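Side-chain contacts in alpha-L-rhamnosidase (Streptomyces avermitilis, PDB 3W5M), which hydrolyses terminal non-reducing alpha-L-rhamnose residues from plant glycosides such as naringin, rutin and hesperidin and from gum arabic: residues A[728-733]-A[737-742]; A[759-764]-A[798-803]; A[763-768]-A[790-795]. All blocks are in the same frame, centred on the assembly; numbering follows the deposited sequence.

How the contacts relate
All three contacts lie in the catalytic (alpha/alpha)6-barrel, around helix 756-777. Contact 1 folds the loop 737-742 back on the end of helix 713-732; contacts 2 and 3 join helix 756-777 to helix 783-800 at two levels, their centres about 9 Å apart. R739 N of contact 1 lies 2.8 Å from T761 OG1 of contact 2, a probable hydrogen bond, and L730 CB packs 3.6 Å from F764 CE1 of contact 3. Contact 1 comes nearest to the rhamnose site: the side chains of R739 and W695, a rhamnose-binding residue, are about 9 Å apart. Contacts 2 and 3 lie away from the annotated sites.

Contact 1 (A[728-733]-A[737-742])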
loop_
_atom_site.group_PDB
_atom_site.type_symbol
_atom_site.label_atom_id
_atom_site.label_comp_id
_atom_site.label_asym_id
_atom_site.label_seq_id
_atom_site.Cartn_x
_atom_site.Cartn_y
_atom_site.Cartn_z
ATOM N N ARG A 728 12.776 -23.469 -12.068
ATOM C CA ARG A 728 13.501 -24.622 -11.541
ATOM C C ARG A 728 12.750 -25.223 -10.349
ATOM O O ARG A 728 12.574 -26.455 -10.262
ATOM C CB ARG A 728 14.932 -24.244 -11.196
ATOM C CG ARG A 728 15.676 -25.251 -10.348
ATOM C CD ARG A 728 17.018 -24.680 -9.950
ATOM N NE ARG A 728 17.936 -24.627 -11.084
ATOM C CZ ARG A 728 19.103 -23.983 -11.065
ATOM N NH1 ARG A 728 19.479 -23.333 -9.968
ATOM N NH2 ARG A 728 19.893 -23.986 -12.140
ATOM N N TYR A 729 12.272 -24.352 -9.457
ATOM C CA TYR A 729 11.384 -24.757 -8.374
ATOM C C TYR A 729 10.138 -25.459 -8.901
ATOM O O TYR A 729 9.741 -26.501 -8.372
ATOM C CB TYR A 729 10.964 -23.538 -7.504
ATOM C CG TYR A 729 9.835 -23.869 -6.543
ATOM C CD1 TYR A 729 10.101 -24.381 -5.269
ATOM C CD2 TYR A 729 8.495 -23.695 -6.924
ATOM C CE1 TYR A 729 9.061 -24.715 -4.404
ATOM C CE2 TYR A 729 7.461 -23.984 -6.052
ATOM C CZ TYR A 729 7.750 -24.510 -4.812
ATOM O OH TYR A 729 6.707 -24.809 -3.986
ATOM N N LEU A 730 9.518 -24.907 -9.934
ATOM C CA LEU A 730 8.256 -25.439 -10.426
ATOM C C LEU A 730 8.449 -26.800 -11.102
ATOM O O LEU A 730 7.592 -27.676 -11.003
ATOM C CB LEU A 730 7.613 -24.470 -11.408
ATOM C CG LEU A 730 6.995 -23.191 -10.799
ATOM C CD1 LEU A 730 6.577 -22.271 -11.931
ATOM C CD2 LEU A 730 5.817 -23.476 -9.860
ATOM N N GLU A 731 9.560 -26.961 -11.808
ATOM C CA GLU A 731 9.868 -28.254 -12.441
ATOM C C GLU A 731 10.125 -29.335 -11.396
ATOM O O GLU A 731 9.672 -30.469 -11.547
ATOM C CB GLU A 731 11.063 -28.125 -13.386
ATOM C CG GLU A 731 11.507 -29.445 -13.997
ATOM C CD GLU A 731 12.173 -29.283 -15.356
ATOM O OE1 GLU A 731 12.965 -28.327 -15.535
ATOM O OE2 GLU A 731 11.905 -30.124 -16.251
ATOM N N LYS A 732 10.838 -28.983 -10.330
ATOM C CA LYS A 732 11.080 -29.916 -9.232
ATOM C C LYS A 732 9.767 -30.347 -8.552
ATOM O O LYS A 732 9.590 -31.517 -8.207
ATOM C CB LYS A 732 12.038 -29.298 -8.218
ATOM C CG LYS A 732 12.527 -30.275 -7.165
ATOM C CD LYS A 732 13.359 -29.568 -6.107
ATOM C CE LYS A 732 13.810 -30.547 -5.031
ATOM N NZ LYS A 732 14.106 -29.813 -3.772
ATOM N N HIS A 733 8.846 -29.406 -8.384
ATOM C CA HIS A 733 7.521 -29.671 -7.801
ATOM C C HIS A 733 6.422 -29.912 -8.844
ATOM O O HIS A 733 5.371 -29.247 -8.863
ATOM C CB HIS A 733 7.175 -28.558 -6.797
ATOM C CG HIS A 733 8.190 -28.438 -5.709
ATOM N ND1 HIS A 733 7.990 -28.953 -4.449
ATOM C CD2 HIS A 733 9.447 -27.933 -5.714
ATOM C CE1 HIS A 733 9.062 -28.733 -3.707
ATOM N NE2 HIS A 733 9.964 -28.120 -4.453
ATOM N N LEU A 737 5.727 -32.739 -15.621
ATOM C CA LEU A 737 5.365 -31.338 -15.850
ATOM C C LEU A 737 3.950 -30.952 -15.427
ATOM O O LEU A 737 3.533 -29.810 -15.627
ATOM C CB LEU A 737 5.664 -30.917 -17.296
ATOM C CG LEU A 737 7.121 -31.146 -17.716
ATOM C CD1 LEU A 737 7.234 -30.937 -19.216
ATOM C CD2 LEU A 737 8.097 -30.247 -16.952
ATOM N N LEU A 738 3.211 -31.897 -14.838
ATOM C CA LEU A 738 1.875 -31.594 -14.356
ATOM C C LEU A 738 2.021 -31.129 -12.927
ATOM O O LEU A 738 2.741 -31.744 -12.144
ATOM C CB LEU A 738 0.949 -32.825 -14.440
ATOM C CG LEU A 738 0.814 -33.476 -15.826
ATOM C CD1 LEU A 738 -0.191 -34.628 -15.745
ATOM C CD2 LEU A 738 0.428 -32.469 -16.918
ATOM N N ARG A 739 1.351 -30.030 -12.588
ATOM C CA ARG A 739 1.471 -29.490 -11.238
ATOM C C ARG A 739 0.361 -30.015 -10.321
ATOM O O ARG A 739 -0.748 -30.292 -10.795
ATOM C CB ARG A 739 1.474 -27.952 -11.300
ATOM C CG ARG A 739 2.760 -27.417 -11.935
ATOM C CD ARG A 739 3.784 -27.070 -10.862
ATOM N NE ARG A 739 3.307 -25.959 -10.021
ATOM C CZ ARG A 739 3.627 -25.797 -8.733
ATOM N NH1 ARG A 739 4.405 -26.667 -8.121
ATOM N NH2 ARG A 739 3.152 -24.749 -8.054
ATOM N N PRO A 740 0.648 -30.110 -9.001
ATOM C CA PRO A 740 -0.345 -30.542 -8.001
ATOM C C PRO A 740 -1.601 -29.665 -7.984
ATOM O O PRO A 740 -1.537 -28.490 -8.350
ATOM C CB PRO A 740 0.405 -30.396 -6.668
ATOM C CG PRO A 740 1.848 -30.391 -7.001
ATOM C CD PRO A 740 1.966 -29.827 -8.391
ATOM N N ALA A 741 -2.744 -30.224 -7.577
ATOM C CA ALA A 741 -3.958 -29.440 -7.460
ATOM C C ALA A 741 -3.995 -28.702 -6.097
ATOM O O ALA A 741 -4.885 -28.913 -5.268
ATOM C CB ALA A 741 -5.208 -30.308 -7.678
ATOM N N ASP A 742 -2.990 -27.861 -5.876
ATOM C CA ASP A 742 -2.885 -27.057 -4.660
ATOM C C ASP A 742 -3.049 -25.591 -5.029
ATOM O O ASP A 742 -2.998 -25.239 -6.205
ATOM C CB ASP A 742 -1.510 -27.247 -4.018
ATOM C CG ASP A 742 -1.243 -28.677 -3.592
ATOM O OD1 ASP A 742 -2.212 -29.444 -3.358
ATOM O OD2 ASP A 742 -0.043 -29.032 -3.482
HETATM O O HOH W 1 4.379 -25.836 -5.096
#
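R739 swings back from the loop 737-742 to lay its guanidinium against L730 and the last turn of helix 713-732, where the loop after this helix of the (alpha/alpha)6-barrel doubles back on the helix's C-terminal end. L730 meets the flat group squarely: the methyl CD2 sits over the centre of one face, 3.3 Å above the plane, and the two side chains cross at about a right angle. In its plane, at the edge, lie the H733 carbonyl and a water. NH1 donates to H733 O, the carbonyl of the first residue past the helix, at 2.9 Å with an N-H...O angle of 157°. The acceptor lies close to the guanidinium plane, whereas the donor is tilted somewhat from the carbonyl plane.

The R739 chain gets there by folding twice instead of running straight: the turn at chi2 (-95°) brings CD to 3.4 Å from H733 O, and chi3 (-65°) then turns the guanidinium back toward the helix end. The same oxygen is flanked by P740 CD at 3.5 Å. A second NH1 bond, 3.1 Å long, goes to the water, which in turn bonds Y729 OH, tying the guanidinium to a residue one turn back on the helix. NH2 is taken up by G691 O, so three bonds to different groups, together with the leucine methyl, fix the rotation of the guanidinium. A positive charge beside the carbonyl end of a helix is likely to be favourable there. Just past the helix end, H733 folds back so that CD2 lies over one face of the Y729 ring, offset toward its rim.

Farther out, E731 and L737 run side by side, pointing the same way, and meet loosely where L737 CD2 comes 3.9 Å from the carboxylate oxygen E731 OE2.

Contact 2 (A[759-764]-A[798-803]); sequences IATAYF and TAYVAS
The backbones stand well apart where T761 faces Y800, the nearest pair of CA atoms being 9.7 Å from each other, with both CB atoms directed into the gap between helix 756-777 and the C-terminal end of helix 783-800. These are consecutive helices of the (alpha/alpha)6-barrel, and here one long side chain does the bridging. The Y800 side chain crosses that of T761 at about a right angle. Its CE2 comes 3.8 Å from T761 CB, an oblique approach to the ring, while the phenol oxygen reaches farther, to the threonine hydroxyl.

Y800 OH and T761 OG1 are 3.1 Å apart, close enough for a hydrogen bond, but the phenol proton may be given to a different acceptor, so the bond is not settled. The firmer partners of OG1 are R739 N, which donates to it from the loop 737-742, and D757 O, one turn back on its own helix. T761 sets OG1 beside its backbone N (chi1 -53°), where both can be met, and CG2 falls anti to that N.

The Y800 ring is held from its own helix as well: A799 CB sits 3.6 Å above the centre of one face, and F796 meets the ring edge-to-face. With an alanine in place of Y800, a gap would probably open between the helices, leaving T761 without the phenol ring beside its CB and F796 without its edge-to-face partner. The methyl T761 CG2 only grazes the ring, at 4.2 Å from Y800 CE2.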
loop_
_atom_site.group_PDB
_atom_site.type_symbol
_atom_site.label_atom_id
_atom_site.label_comp_id
_atom_site.label_asym_id
_atom_site.label_seq_id
_atom_site.Cartn_x
_atom_site.Cartn_y
_atom_site.Cartn_z
ATOM N N ILE A 759 -5.173 -25.180 -13.430
ATOM C CA ILE A 759 -4.659 -23.831 -13.149
ATOM C C ILE A 759 -3.152 -23.818 -12.963
ATOM O O ILE A 759 -2.446 -23.005 -13.583
ATOM C CB ILE A 759 -5.284 -23.217 -11.882
ATOM C CG1 ILE A 759 -6.805 -22.998 -12.013
ATOM C CG2 ILE A 759 -4.522 -21.949 -11.467
ATOM C CD1 ILE A 759 -7.274 -22.201 -13.210
ATOM N N ALA A 760 -2.656 -24.692 -12.098
ATOM C CA ALA A 760 -1.253 -24.711 -11.758
ATOM C C ALA A 760 -0.384 -25.077 -12.943
ATOM O O ALA A 760 0.667 -24.476 -13.153
ATOM C CB ALA A 760 -0.992 -25.651 -10.593
ATOM N N THR A 761 -0.814 -26.070 -13.732
ATOM C CA THR A 761 -0.019 -26.444 -14.885
ATOM C C THR A 761 -0.081 -25.327 -15.962
ATOM O O THR A 761 0.925 -25.058 -16.591
ATOM C CB THR A 761 -0.409 -27.838 -15.439
ATOM O OG1 THR A 761 -0.361 -28.802 -14.374
ATOM C CG2 THR A 761 0.610 -28.263 -16.476
ATOM N N ALA A 762 -1.222 -24.647 -16.118
ATOM C CA ALA A 762 -1.350 -23.542 -17.073
ATOM C C ALA A 762 -0.389 -22.395 -16.709
ATOM O O ALA A 762 0.361 -21.874 -17.559
ATOM C CB ALA A 762 -2.784 -23.052 -17.135
ATOM N N TYR A 763 -0.350 -22.057 -15.426
ATOM C CA TYR A 763 0.563 -20.995 -14.970
ATOM C C TYR A 763 2.056 -21.329 -15.102
ATOM O O TYR A 763 2.871 -20.451 -15.440
ATOM C CB TYR A 763 0.175 -20.484 -13.567
ATOM C CG TYR A 763 -0.541 -19.156 -13.655
ATOM C CD1 TYR A 763 0.193 -17.983 -13.862
ATOM C CD2 TYR A 763 -1.933 -19.053 -13.563
ATOM C CE1 TYR A 763 -0.428 -16.759 -13.985
ATOM C CE2 TYR A 763 -2.569 -17.816 -13.678
ATOM C CZ TYR A 763 -1.801 -16.661 -13.862
ATOM O OH TYR A 763 -2.372 -15.396 -13.994
ATOM N N PHE A 764 2.407 -22.601 -14.894
ATOM C CA PHE A 764 3.762 -23.095 -15.082
ATOM C C PHE A 764 4.227 -22.873 -16.534
ATOM O O PHE A 764 5.296 -22.296 -16.782
ATOM C CB PHE A 764 3.809 -24.586 -14.644
ATOM C CG PHE A 764 5.155 -25.278 -14.786
ATOM C CD1 PHE A 764 6.368 -24.584 -14.784
ATOM C CD2 PHE A 764 5.207 -26.667 -14.873
ATOM C CE1 PHE A 764 7.575 -25.250 -14.888
ATOM C CE2 PHE A 764 6.424 -27.337 -14.967
ATOM C CZ PHE A 764 7.613 -26.631 -14.974
ATOM N N THR A 798 -2.348 -32.952 -23.399
ATOM C CA THR A 798 -2.629 -34.372 -23.201
ATOM C C THR A 798 -3.483 -34.636 -21.958
ATOM O O THR A 798 -4.385 -35.488 -21.989
ATOM C CB THR A 798 -1.327 -35.185 -23.163
ATOM O OG1 THR A 798 -0.666 -35.034 -24.425
ATOM C CG2 THR A 798 -1.603 -36.668 -22.924
ATOM N N ALA A 799 -3.221 -33.884 -20.889
ATOM C CA ALA A 799 -3.855 -34.141 -19.600
ATOM C C ALA A 799 -5.241 -33.544 -19.501
ATOM O O ALA A 799 -6.130 -34.165 -18.914
ATOM C CB ALA A 799 -2.963 -33.659 -18.446
ATOM N N TYR A 800 -5.448 -32.365 -20.086
ATOM C CA TYR A 800 -6.649 -31.594 -19.806
ATOM C C TYR A 800 -7.515 -31.174 -20.986
ATOM O O TYR A 800 -8.635 -30.677 -20.773
ATOM C CB TYR A 800 -6.302 -30.352 -18.938
ATOM C CG TYR A 800 -5.279 -30.585 -17.839
ATOM C CD1 TYR A 800 -5.554 -31.417 -16.744
ATOM C CD2 TYR A 800 -4.030 -29.946 -17.883
ATOM C CE1 TYR A 800 -4.607 -31.608 -15.741
ATOM C CE2 TYR A 800 -3.078 -30.137 -16.898
ATOM C CZ TYR A 800 -3.365 -30.953 -15.825
ATOM O OH TYR A 800 -2.399 -31.126 -14.858
ATOM N N VAL A 801 -7.034 -31.377 -22.220
ATOM C CA VAL A 801 -7.772 -30.944 -23.388
ATOM C C VAL A 801 -8.238 -32.169 -24.165
ATOM O O VAL A 801 -7.417 -32.994 -24.572
ATOM C CB VAL A 801 -6.935 -30.018 -24.312
ATOM C CG1 VAL A 801 -7.783 -29.512 -25.458
ATOM C CG2 VAL A 801 -6.376 -28.824 -23.537
ATOM N N ALA A 802 -9.549 -32.276 -24.330
ATOM C CA ALA A 802 -10.178 -33.396 -25.037
ATOM C C ALA A 802 -10.323 -33.156 -26.558
ATOM O O ALA A 802 -10.229 -32.016 -27.047
ATOM C CB ALA A 802 -11.537 -33.687 -24.417
ATOM N N SER A 803 -10.609 -34.234 -27.294
ATOM C CA SER A 803 -10.658 -34.204 -28.762
ATOM C C SER A 803 -11.636 -33.215 -29.330
ATOM O O SER A 803 -11.441 -32.752 -30.456
ATOM C CB SER A 803 -10.969 -35.595 -29.309
ATOM O OG SER A 803 -9.847 -36.421 -29.082
#

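Contact 3 (A[763-768]-A[790-795])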
loop_
_atom_site.group_PDB
_atom_site.type_symbol
_atom_site.label_atom_id
_atom_site.label_comp_id
_atom_site.label_asym_id
_atom_site.label_seq_id
_atom_site.Cartn_x
_atom_site.Cartn_y
_atom_site.Cartn_z
ATOM N N TYR A 763 -0.350 -22.057 -15.426
ATOM C CA TYR A 763 0.563 -20.995 -14.970
ATOM C C TYR A 763 2.056 -21.329 -15.102
ATOM O O TYR A 763 2.871 -20.451 -15.440
ATOM C CB TYR A 763 0.175 -20.484 -13.567
ATOM C CG TYR A 763 -0.541 -19.156 -13.655
ATOM C CD1 TYR A 763 0.193 -17.983 -13.862
ATOM C CD2 TYR A 763 -1.933 -19.053 -13.563
ATOM C CE1 TYR A 763 -0.428 -16.759 -13.985
ATOM C CE2 TYR A 763 -2.569 -17.816 -13.678
ATOM C CZ TYR A 763 -1.801 -16.661 -13.862
ATOM O OH TYR A 763 -2.372 -15.396 -13.994
ATOM N N PHE A 764 2.407 -22.601 -14.894
ATOM C CA PHE A 764 3.762 -23.095 -15.082
ATOM C C PHE A 764 4.227 -22.873 -16.534
ATOM O O PHE A 764 5.296 -22.296 -16.782
ATOM C CB PHE A 764 3.809 -24.586 -14.644
ATOM C CG PHE A 764 5.155 -25.278 -14.786
ATOM C CD1 PHE A 764 6.368 -24.584 -14.784
ATOM C CD2 PHE A 764 5.207 -26.667 -14.873
ATOM C CE1 PHE A 764 7.575 -25.250 -14.888
ATOM C CE2 PHE A 764 6.424 -27.337 -14.967
ATOM C CZ PHE A 764 7.613 -26.631 -14.974
ATOM N N ALA A 765 3.417 -23.337 -17.489
ATOM C CA ALA A 765 3.667 -23.120 -18.915
ATOM C C ALA A 765 3.799 -21.650 -19.252
ATOM O O ALA A 765 4.728 -21.269 -19.967
ATOM C CB ALA A 765 2.547 -23.726 -19.756
ATOM N N HIS A 766 2.863 -20.836 -18.756
ATOM C CA HIS A 766 2.845 -19.408 -19.069
ATOM C C HIS A 766 4.122 -18.718 -18.566
ATOM O O HIS A 766 4.677 -17.835 -19.258
ATOM C CB HIS A 766 1.622 -18.727 -18.447
ATOM C CG HIS A 766 1.434 -17.299 -18.871
ATOM N ND1 HIS A 766 1.278 -16.922 -20.187
ATOM C CD2 HIS A 766 1.357 -16.158 -18.142
ATOM C CE1 HIS A 766 1.108 -15.613 -20.255
ATOM N NE2 HIS A 766 1.157 -15.124 -19.027
ATOM N N SER A 767 4.550 -19.092 -17.358
ATOM C CA SER A 767 5.818 -18.590 -16.829
ATOM C C SER A 767 7.022 -18.989 -17.703
ATOM O O SER A 767 7.912 -18.173 -17.932
ATOM C CB SER A 767 6.025 -19.010 -15.382
ATOM O OG SER A 767 5.195 -18.226 -14.566
ATOM N N ALA A 768 7.040 -20.227 -18.200
ATOM C CA ALA A 768 8.089 -20.652 -19.131
ATOM C C ALA A 768 8.068 -19.838 -20.432
ATOM O O ALA A 768 9.126 -19.481 -20.969
ATOM C CB ALA A 768 7.963 -22.151 -19.439
ATOM N N THR A 790 7.305 -25.560 -24.684
ATOM C CA THR A 790 6.840 -26.624 -25.620
ATOM C C THR A 790 6.465 -27.920 -24.872
ATOM O O THR A 790 5.414 -28.516 -25.123
ATOM C CB THR A 790 7.942 -26.962 -26.644
ATOM O OG1 THR A 790 8.317 -25.770 -27.338
ATOM C CG2 THR A 790 7.441 -27.994 -27.668
ATOM N N ARG A 791 7.335 -28.346 -23.959
ATOM C CA ARG A 791 7.117 -29.604 -23.229
ATOM C C ARG A 791 5.961 -29.545 -22.240
ATOM O O ARG A 791 5.201 -30.505 -22.123
ATOM C CB ARG A 791 8.393 -30.101 -22.584
ATOM C CG ARG A 791 9.398 -30.575 -23.612
ATOM C CD ARG A 791 10.602 -31.214 -22.959
ATOM N NE ARG A 791 11.465 -30.225 -22.334
ATOM C CZ ARG A 791 11.604 -30.068 -21.021
ATOM N NH1 ARG A 791 10.921 -30.829 -20.173
ATOM N NH2 ARG A 791 12.424 -29.141 -20.554
ATOM N N ILE A 792 5.789 -28.404 -21.565
ATOM C CA ILE A 792 4.649 -28.229 -20.681
ATOM C C ILE A 792 3.341 -28.132 -21.428
ATOM O O ILE A 792 2.336 -28.716 -20.996
ATOM C CB ILE A 792 4.774 -26.986 -19.780
ATOM C CG1 ILE A 792 6.067 -27.045 -18.982
ATOM C CG2 ILE A 792 3.601 -26.961 -18.789
ATOM C CD1 ILE A 792 6.406 -25.715 -18.311
ATOM N N ARG A 793 3.330 -27.368 -22.525
ATOM C CA ARG A 793 2.125 -27.256 -23.333
ATOM C C ARG A 793 1.672 -28.644 -23.818
ATOM O O ARG A 793 0.481 -28.906 -23.855
ATOM C CB ARG A 793 2.310 -26.317 -24.524
ATOM C CG ARG A 793 1.073 -26.204 -25.394
ATOM C CD ARG A 793 1.057 -24.985 -26.281
ATOM N NE ARG A 793 2.281 -24.839 -27.051
ATOM C CZ ARG A 793 2.614 -23.736 -27.720
ATOM N NH1 ARG A 793 1.803 -22.661 -27.712
ATOM N NH2 ARG A 793 3.762 -23.706 -28.394
ATOM N N LYS A 794 2.617 -29.496 -24.193
ATOM C CA LYS A 794 2.252 -30.838 -24.688
ATOM C C LYS A 794 1.668 -31.698 -23.565
ATOM O O LYS A 794 0.621 -32.320 -23.732
ATOM C CB LYS A 794 3.416 -31.574 -25.329
ATOM C CG LYS A 794 2.900 -32.608 -26.315
ATOM C CD LYS A 794 3.674 -33.913 -26.311
ATOM C CE LYS A 794 3.029 -34.894 -27.295
ATOM N NZ LYS A 794 3.811 -36.152 -27.472
ATOM N N ALA A 795 2.352 -31.707 -22.424
ATOM C CA ALA A 795 1.869 -32.396 -21.238
ATOM C C ALA A 795 0.515 -31.821 -20.829
ATOM O O ALA A 795 -0.419 -32.581 -20.525
ATOM C CB ALA A 795 2.893 -32.318 -20.110
#
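Behind F764 and A765, which meet I792 across this contact, the shortest backbone hydrogen bond within the two segments is a helical rung, S767 N to Y763 O at 2.9 Å; between the segments everything is apolar. Helix 763-768 and helix 790-795 run nearly antiparallel (157°), with their axes 8.9 Å apart, and a single isoleucine fills the space between them.

Each branch of I792 has its own target. CD1 stands over the middle of the F764 ring in a CH-pi contact, 3.4 Å from the ring centroid and almost on the ring normal, and is nearly equidistant from all six ring carbons. CG2 goes instead to A765, 3.5 Å from its CB. A768 CB, one turn on from F764, borders CD1 at 4.0 Å. In the phenylalanine CG lies anti to the backbone N (chi1 179°), which carries the ring along the helix flank, and chi2 (25°) turns its face to I792. The small A765 lets the backbones close in, with its CA 5.5 Å from that of I792.

L730 of helix 713-732 covers the other face of the F764 ring, so the phenylalanine is sandwiched between I792 and L730. A765 and A768 also pack on F789 of helix 783-800, while Y763 and H766 touch R856 of helix 854-863; helix 756-777 thus lies among three other helices of the barrel.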